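Local coordinates for FBP protein (Leishmania major, PDB 5OEY) that probably catalyses the magnesium-dependent hydrolysis of fructose 1,6-bisphosphate to fructose 6-phosphate and phosphate, working as a homotetramer that also binds AMP, at residues T89-L94 / Y113-D118; I76-F81 / F117-G122; E284-A289 / G304-Q309. One frame throughout, in Å; residues are numbered along the deposited sequence.

Contact 1. Residues T89-L94 / Y113-D118. With MN (manganese (II) ion), chain N; MN (manganese (II) ion), chain O.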
# COMPACT_ATOMS: atom_id res chain seq x y z
N THR C 89 -8.72 0.58 -26.46
CA THR C 89 -9.31 0.17 -27.72
C THR C 89 -10.86 0.26 -27.77
O THR C 89 -11.50 -0.30 -28.67
CB THR C 89 -8.71 -1.18 -28.21
OG1 THR C 89 -8.66 -1.14 -29.63
CG2 THR C 89 -9.43 -2.45 -27.74
N SER C 90 -11.45 0.99 -26.82
CA SER C 90 -12.90 1.12 -26.68
C SER C 90 -13.43 2.49 -27.03
O SER C 90 -14.64 2.67 -27.07
CB SER C 90 -13.32 0.79 -25.24
OG SER C 90 -13.15 -0.57 -24.99
N VAL C 91 -12.54 3.43 -27.32
CA VAL C 91 -12.88 4.81 -27.45
C VAL C 91 -12.63 5.23 -28.88
O VAL C 91 -11.64 4.81 -29.44
CB VAL C 91 -11.93 5.61 -26.53
CG1 VAL C 91 -11.84 7.08 -26.93
CG2 VAL C 91 -12.38 5.43 -25.10
N CYS C 92 -13.50 6.08 -29.44
CA CYS C 92 -13.17 6.80 -30.69
C CYS C 92 -12.82 8.25 -30.45
O CYS C 92 -11.93 8.80 -31.12
CB CYS C 92 -14.29 6.70 -31.74
SG CYS C 92 -15.97 7.08 -31.16
N VAL C 93 -13.53 8.86 -29.51
CA VAL C 93 -13.35 10.27 -29.20
C VAL C 93 -13.26 10.46 -27.70
O VAL C 93 -14.02 9.85 -26.95
CB VAL C 93 -14.54 11.12 -29.72
CG1 VAL C 93 -14.42 12.59 -29.30
CG2 VAL C 93 -14.62 11.02 -31.24
N LEU C 94 -12.36 11.32 -27.28
CA LEU C 94 -12.37 11.75 -25.89
C LEU C 94 -12.32 13.27 -25.76
O LEU C 94 -11.72 13.97 -26.57
CB LEU C 94 -11.36 10.99 -25.01
CG LEU C 94 -9.84 11.08 -25.18
CD1 LEU C 94 -9.38 12.40 -24.61
CD2 LEU C 94 -9.20 9.93 -24.43
N TYR C 113 -17.01 4.22 -28.24
CA TYR C 113 -17.42 5.13 -27.19
C TYR C 113 -16.83 6.52 -27.35
O TYR C 113 -15.67 6.69 -27.76
CB TYR C 113 -17.09 4.54 -25.82
CG TYR C 113 -17.92 3.31 -25.51
CD1 TYR C 113 -19.31 3.37 -25.52
CD2 TYR C 113 -17.34 2.09 -25.18
CE1 TYR C 113 -20.08 2.28 -25.20
CE2 TYR C 113 -18.11 0.98 -24.87
CZ TYR C 113 -19.47 1.09 -24.88
OH TYR C 113 -20.28 0.01 -24.62
N LEU C 114 -17.68 7.52 -27.11
CA LEU C 114 -17.26 8.89 -26.93
C LEU C 114 -17.30 9.11 -25.44
O LEU C 114 -18.32 8.84 -24.80
CB LEU C 114 -18.21 9.89 -27.59
CG LEU C 114 -18.29 9.90 -29.11
CD1 LEU C 114 -19.27 8.86 -29.64
CD2 LEU C 114 -18.68 11.29 -29.61
N ILE C 115 -16.21 9.58 -24.87
CA ILE C 115 -16.18 9.78 -23.45
C ILE C 115 -15.74 11.22 -23.15
O ILE C 115 -14.80 11.73 -23.74
CB ILE C 115 -15.37 8.67 -22.71
CG1 ILE C 115 -15.48 8.84 -21.20
CG2 ILE C 115 -13.91 8.68 -23.14
CD1 ILE C 115 -14.88 7.71 -20.42
N PHE C 116 -16.48 11.86 -22.25
CA PHE C 116 -16.21 13.24 -21.84
C PHE C 116 -15.96 13.20 -20.36
O PHE C 116 -16.75 12.60 -19.65
CB PHE C 116 -17.38 14.14 -22.20
CG PHE C 116 -17.61 14.21 -23.67
CD1 PHE C 116 -18.40 13.25 -24.32
CD2 PHE C 116 -16.93 15.13 -24.44
CE1 PHE C 116 -18.54 13.24 -25.69
CE2 PHE C 116 -17.08 15.14 -25.83
CZ PHE C 116 -17.89 14.19 -26.45
N PHE C 117 -14.85 13.75 -19.92
CA PHE C 117 -14.50 13.61 -18.52
C PHE C 117 -13.87 14.85 -17.90
O PHE C 117 -13.19 15.63 -18.56
CB PHE C 117 -13.58 12.39 -18.32
CG PHE C 117 -12.28 12.45 -19.08
CD1 PHE C 117 -12.20 11.96 -20.36
CD2 PHE C 117 -11.15 13.01 -18.49
CE1 PHE C 117 -11.00 12.03 -21.06
CE2 PHE C 117 -9.96 13.09 -19.18
CZ PHE C 117 -9.88 12.60 -20.46
N ASP C 118 -14.11 14.99 -16.60
CA ASP C 118 -13.40 15.95 -15.76
C ASP C 118 -12.43 15.10 -14.95
O ASP C 118 -12.82 14.43 -14.02
CB ASP C 118 -14.38 16.67 -14.81
CG ASP C 118 -13.70 17.68 -13.92
OD1 ASP C 118 -12.49 17.94 -14.05
OD2 ASP C 118 -14.39 18.27 -13.11
MN MN N . -11.70 19.57 -13.06
MN MN O . -15.06 19.95 -11.97
O HOH W 1 -10.01 19.35 -13.74

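Contact 2. Residues I76-F81 / F117-G122. With MN (manganese (II) ion), chain N; MN (manganese (II) ion), chain O; PO4 (phosphate ion), chain M.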
# COMPACT_ATOMS: atom_id res chain seq x y z
N ILE C 76 -1.72 15.88 -14.36
CA ILE C 76 -1.40 14.48 -14.14
C ILE C 76 -2.63 13.60 -14.33
O ILE C 76 -2.56 12.52 -14.96
CB ILE C 76 -0.78 14.28 -12.75
CG1 ILE C 76 0.63 14.90 -12.74
CG2 ILE C 76 -0.68 12.80 -12.37
CD1 ILE C 76 1.03 15.38 -11.37
N SER C 77 -3.75 14.04 -13.79
CA SER C 77 -5.01 13.33 -13.94
C SER C 77 -5.43 13.18 -15.38
O SER C 77 -5.88 12.12 -15.79
CB SER C 77 -6.12 14.08 -13.21
OG SER C 77 -5.83 14.14 -11.84
N ASN C 78 -5.28 14.26 -16.13
CA ASN C 78 -5.69 14.30 -17.52
C ASN C 78 -4.82 13.35 -18.34
O ASN C 78 -5.32 12.54 -19.14
CB ASN C 78 -5.57 15.72 -18.06
CG ASN C 78 -6.17 15.88 -19.45
OD1 ASN C 78 -7.30 15.47 -19.70
ND2 ASN C 78 -5.38 16.40 -20.37
N ILE C 79 -3.52 13.39 -18.07
CA ILE C 79 -2.57 12.49 -18.71
C ILE C 79 -2.96 11.05 -18.47
O ILE C 79 -2.90 10.23 -19.38
CB ILE C 79 -1.11 12.79 -18.25
CG1 ILE C 79 -0.61 14.10 -18.89
CG2 ILE C 79 -0.14 11.67 -18.64
CD1 ILE C 79 0.60 14.70 -18.21
N ALA C 80 -3.32 10.73 -17.23
CA ALA C 80 -3.68 9.37 -16.86
C ALA C 80 -4.90 8.91 -17.64
O ALA C 80 -4.83 7.93 -18.37
CB ALA C 80 -3.91 9.24 -15.36
N PHE C 81 -6.01 9.61 -17.47
CA PHE C 81 -7.24 9.26 -18.17
C PHE C 81 -7.02 9.04 -19.66
O PHE C 81 -7.48 8.02 -20.22
CB PHE C 81 -8.32 10.31 -17.93
CG PHE C 81 -9.25 9.98 -16.80
CD1 PHE C 81 -10.27 9.07 -16.99
CD2 PHE C 81 -9.10 10.56 -15.56
CE1 PHE C 81 -11.12 8.75 -15.96
CE2 PHE C 81 -9.96 10.25 -14.52
CZ PHE C 81 -10.97 9.34 -14.72
N PHE C 117 -14.85 13.75 -19.92
CA PHE C 117 -14.50 13.61 -18.52
C PHE C 117 -13.87 14.85 -17.90
O PHE C 117 -13.19 15.63 -18.56
CB PHE C 117 -13.58 12.39 -18.32
CG PHE C 117 -12.28 12.45 -19.08
CD1 PHE C 117 -12.20 11.96 -20.36
CD2 PHE C 117 -11.15 13.01 -18.49
CE1 PHE C 117 -11.00 12.03 -21.06
CE2 PHE C 117 -9.96 13.09 -19.18
CZ PHE C 117 -9.88 12.60 -20.46
N ASP C 118 -14.11 14.99 -16.60
CA ASP C 118 -13.40 15.95 -15.76
C ASP C 118 -12.43 15.10 -14.95
O ASP C 118 -12.82 14.43 -14.02
CB ASP C 118 -14.38 16.67 -14.81
CG ASP C 118 -13.70 17.68 -13.92
OD1 ASP C 118 -12.49 17.94 -14.05
OD2 ASP C 118 -14.39 18.27 -13.11
N PRO C 119 -11.16 15.12 -15.32
CA PRO C 119 -10.24 14.18 -14.71
C PRO C 119 -9.93 14.47 -13.25
O PRO C 119 -9.59 13.54 -12.51
CB PRO C 119 -8.98 14.33 -15.57
CG PRO C 119 -9.02 15.76 -15.99
CD PRO C 119 -10.46 16.01 -16.27
N LEU C 120 -10.07 15.73 -12.84
CA LEU C 120 -9.99 16.08 -11.43
C LEU C 120 -10.88 17.26 -11.06
O LEU C 120 -10.60 18.39 -11.43
CB LEU C 120 -8.56 16.37 -11.01
CG LEU C 120 -8.31 16.56 -9.52
CD1 LEU C 120 -8.66 15.31 -8.73
CD2 LEU C 120 -6.85 16.83 -9.32
N ASP C 121 -11.93 16.96 -10.31
CA ASP C 121 -12.92 17.92 -9.89
C ASP C 121 -12.64 18.39 -8.47
O ASP C 121 -12.42 17.59 -7.59
CB ASP C 121 -14.31 17.31 -9.97
CG ASP C 121 -15.37 18.21 -9.38
OD1 ASP C 121 -15.70 19.24 -10.02
OD2 ASP C 121 -15.83 17.87 -8.26
N GLY C 122 -12.63 19.70 -8.29
CA GLY C 122 -12.36 20.35 -7.02
C GLY C 122 -10.90 20.67 -6.79
O GLY C 122 -10.50 20.78 -5.65
MN MN N . -11.70 19.57 -13.06
MN MN O . -15.06 19.95 -11.97
P PO4 M . -12.80 21.89 -11.34
O1 PO4 M . -12.94 22.87 -12.50
O2 PO4 M . -14.11 21.54 -10.72
O3 PO4 M . -11.89 22.46 -10.28
O4 PO4 M . -12.22 20.64 -11.94
O HOH W 1 -10.01 19.35 -13.74

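Contact 3. Residues E284-A289 / G304-Q309. With MN (manganese (II) ion), chain O.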
# COMPACT_ATOMS: atom_id res chain seq x y z
N GLU C 284 -19.56 17.45 -16.49
CA GLU C 284 -19.90 17.66 -15.08
C GLU C 284 -21.38 17.48 -14.87
O GLU C 284 -21.81 16.53 -14.24
CB GLU C 284 -19.45 19.04 -14.61
CG GLU C 284 -17.94 19.21 -14.54
CD GLU C 284 -17.47 20.60 -14.11
OE1 GLU C 284 -18.11 21.60 -14.50
OE2 GLU C 284 -16.41 20.73 -13.46
N ALA C 285 -22.18 18.37 -15.45
CA ALA C 285 -23.60 18.40 -15.19
C ALA C 285 -24.39 17.22 -15.74
O ALA C 285 -25.23 16.68 -15.04
CB ALA C 285 -24.18 19.70 -15.71
N ALA C 286 -24.15 16.84 -16.99
CA ALA C 286 -24.93 15.76 -17.59
C ALA C 286 -24.63 14.36 -17.01
O ALA C 286 -25.55 13.57 -16.80
CB ALA C 286 -24.77 15.75 -19.11
N PRO C 287 -23.34 14.04 -16.77
CA PRO C 287 -23.07 12.77 -16.06
C PRO C 287 -23.69 12.70 -14.67
O PRO C 287 -24.38 11.73 -14.33
CB PRO C 287 -21.55 12.76 -15.96
CG PRO C 287 -21.13 13.55 -17.14
CD PRO C 287 -22.10 14.66 -17.24
N MET C 288 -23.49 13.76 -13.89
CA MET C 288 -24.09 13.83 -12.58
C MET C 288 -25.62 13.79 -12.67
O MET C 288 -26.27 13.22 -11.79
CB MET C 288 -23.61 15.06 -11.82
CG MET C 288 -22.16 15.00 -11.40
SD MET C 288 -21.77 13.48 -10.53
CE MET C 288 -20.49 14.04 -9.40
N ALA C 289 -26.18 14.38 -13.71
CA ALA C 289 -27.62 14.33 -13.90
C ALA C 289 -28.14 12.92 -14.16
O ALA C 289 -29.14 12.51 -13.58
CB ALA C 289 -28.04 15.26 -15.02
N GLY C 304 -35.62 23.00 -17.52
CA GLY C 304 -36.01 21.59 -17.39
C GLY C 304 -34.82 20.68 -17.22
O GLY C 304 -33.74 21.10 -16.75
N ARG C 305 -35.00 19.42 -17.65
CA ARG C 305 -33.98 18.38 -17.51
C ARG C 305 -32.65 18.72 -18.18
O ARG C 305 -32.61 19.04 -19.38
CB ARG C 305 -34.48 17.05 -18.05
CG ARG C 305 -35.48 16.37 -17.12
CD ARG C 305 -36.08 15.13 -17.75
NE ARG C 305 -35.15 14.00 -17.78
CZ ARG C 305 -35.05 13.09 -18.76
NH1 ARG C 305 -35.80 13.16 -19.87
NH2 ARG C 305 -34.15 12.10 -18.65
N ILE C 306 -31.56 18.61 -17.42
CA ILE C 306 -30.20 18.71 -17.98
C ILE C 306 -30.02 17.72 -19.13
O ILE C 306 -29.47 18.07 -20.17
CB ILE C 306 -29.11 18.42 -16.92
CG1 ILE C 306 -29.07 19.52 -15.85
CG2 ILE C 306 -27.73 18.27 -17.54
CD1 ILE C 306 -28.80 20.92 -16.36
N LEU C 307 -30.49 16.49 -18.96
CA LEU C 307 -30.29 15.49 -19.98
C LEU C 307 -31.01 15.80 -21.28
O LEU C 307 -30.61 15.29 -22.31
CB LEU C 307 -30.67 14.11 -19.48
CG LEU C 307 -29.85 13.56 -18.30
CD1 LEU C 307 -30.37 12.19 -17.92
CD2 LEU C 307 -28.37 13.50 -18.62
N GLU C 308 -32.09 16.60 -21.23
CA GLU C 308 -32.83 17.01 -22.45
C GLU C 308 -32.20 18.21 -23.17
O GLU C 308 -32.64 18.54 -24.27
CB GLU C 308 -34.32 17.26 -22.16
CG GLU C 308 -35.19 15.99 -22.08
CD GLU C 308 -36.61 16.23 -21.55
OE1 GLU C 308 -37.08 17.39 -21.55
OE2 GLU C 308 -37.25 15.25 -21.09
N GLN C 309 -31.21 18.87 -22.56
CA GLN C 309 -30.53 20.00 -23.20
C GLN C 309 -29.70 19.59 -24.39
O GLN C 309 -29.06 18.54 -24.37
CB GLN C 309 -29.62 20.75 -22.25
CG GLN C 309 -30.32 21.84 -21.47
CD GLN C 309 -29.38 22.52 -20.48
OE1 GLN C 309 -28.19 22.71 -20.76
NE2 GLN C 309 -29.90 22.87 -19.31
MN MN O . -15.06 19.95 -11.97

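Contact 1. Residues T89-L94 / Y113-D118
Tyr113 O accepts the shortest bond across the pair, from Cys92 N at 2.8 Å with an N-H...O angle of 162°, and also takes a CA-H...O contact from Val91 CA. These strands, 91-96 and 113-121, are parallel neighbours in the mixed sheet of the N-terminal domain of a class 1 fructose-1,6-bisphosphatase. Together with the bond from Tyr113 N to Ser90 O at 3.1 Å, the Cys92 bond makes up the Val91-Tyr113 bridge. The next pair is Val93 with Leu114, and this shift of one in the register between Val91 and Val93 is the evidence for a beta bulge. Ile115 N to Val93 O, at 3.0 Å, belongs to the pairing after it.

Val91, Leu94, Tyr113 and Ile115 project to the face covered by helices 27-48 and 72-87. There Ile115 CG2 lies 3.9 Å from Leu94 CB, and it also meets Val91 CG2, the two branched chains crossing nearly at right angles. Further along, the Leu94 side chain, with chi1 at 65°, leads CD1 to the rim of the Phe117 ring, close to its plane, 3.9 Å from CE1. Val93 and Leu114 pack on the other face, CB against CG at 4.0 Å, with Cys92 SG beside Leu114 CD1.

Strand 113-121 runs from one site to another. Tyr113, an AMP-binding residue, touches Asp27 and Phe28 of the same nucleotide site, and Ser90 OG bonds to Asp27 O, so the start of the pairing is tied directly to that site. Farther along the strand the carboxylate of Asp118 is shared between the metals: OD1 binds the manganese ion of chain N at 2.1 Å, while OD2 binds that of chain O.

Contact 2. Residues I76-F81 / F117-G122
Phe81 CB sits 3.5 Å from Phe117 CE2, where the helix 72-87 presses on the later half of strand 113-121. The two rings run nearly parallel, with planes 23° apart, but are so displaced that centroids 5.0 Å apart give little overlap; Phe81 CD1 lies over one face of Phe117. Pro119 is the second point of support. Its CB approaches Phe81 CD2 on one hand and Ser77 CB, at 3.7 Å, on the other, while its CG reaches the CA and CB of Asn78. The proline thus fills the angle between residues one turn apart on the helix. Leu120 follows with its CB 3.6 Å from Ser77 OG. No hydrogen bond joins the two segments; what passes between them is packing.

The polar helix groups are held from outside. Asn78 has CG anti to its backbone N (chi1 -172°), which carries OD1 across toward Phe117 CE2 while the amide bonds Ser96 OG through OD1 and Glu99 through ND2; Ser77 OG bonds Leu73 O. Ser38 and Ile42 of helix 27-48 back Phe81.

Metal ligands lie on either side of Pro119, beyond which the backbone changes direction. Before it, Asp118 joins both ions; after it, Leu120 O binds the manganese ion of chain N at 2.3 Å, and Asp121 OD1 binds that of chain O at 2.2 Å. A phosphate ion, probably taken up from the crystallisation solution, also meets the chain O manganese through O2, and Gly122 N makes weak hydrogen bonds to it. Asp121 and Gly122 also belong to the fructose 6-phosphate site. Residues Asp118 to Gly122 form the metal-binding Asp-Pro-Leu-Asp-Gly motif characteristic of the fructose-1,6-bisphosphatase and inositol monophosphatase superfamily.

Contact 3. Residues E284-A289 / G304-Q309
Ile306 CB rests 3.8 Å from Ala289 CB, the first touch between the turn after strand 304-305 and helix 281-294 in the C-terminal domain. Beyond CB, CG2 is the branch of Ile306 that does the touching. Anti to the backbone N, it ends over the helix surface: it lies 3.8 Å from Ala286 CA and 3.9 Å from Ala285 O, and it borders the methyls of Ala285, Ala286 and Ala289. Three alanines thus form a low surface on which one branched chain can lie close to the helix backbone. Thr318 and Phe322 of strand 317-323 also touch Ile306, placing it where helix, turn and sheet meet.

The contact has no hydrogen bond across it. The turn has its own tie, a salt bridge from Arg305 NH1 to Glu308 OE2 at 2.8 Å, while Arg305 NH2 pairs with Glu293 farther along the helix. At the other end of the helix segment Glu284 OE2 binds the manganese ion of chain O, and its OE1 forms a salt bridge with Arg280. Beside Ile306, Leu307 sends CD2 to the helix, where it lies 3.4 Å from Ala286 O and 4.0 Å from Ala289 CB.

In the fold
All three contacts are buried, but their chemistry differs with place. Contact 1 is strand pairing, carried by backbone hydrogen bonds; contact 2 sets helix 72-87 on the later half of the same strand 113-121 by apolar packing, and the two share Phe117 and Asp118. Contact 3, about 20 Å from contact 2 between centres, is alanine-rich helix packing in the C-terminal domain range, whereas the other two lie in the N-terminal range. The manganese ion of chain O joins them: Asp118, Asp121 and Glu284 crowd their carboxylates round it, Asp118 OD2 and Glu284 OE2 being 3.2 Å apart, a closeness the metal charge probably compensates.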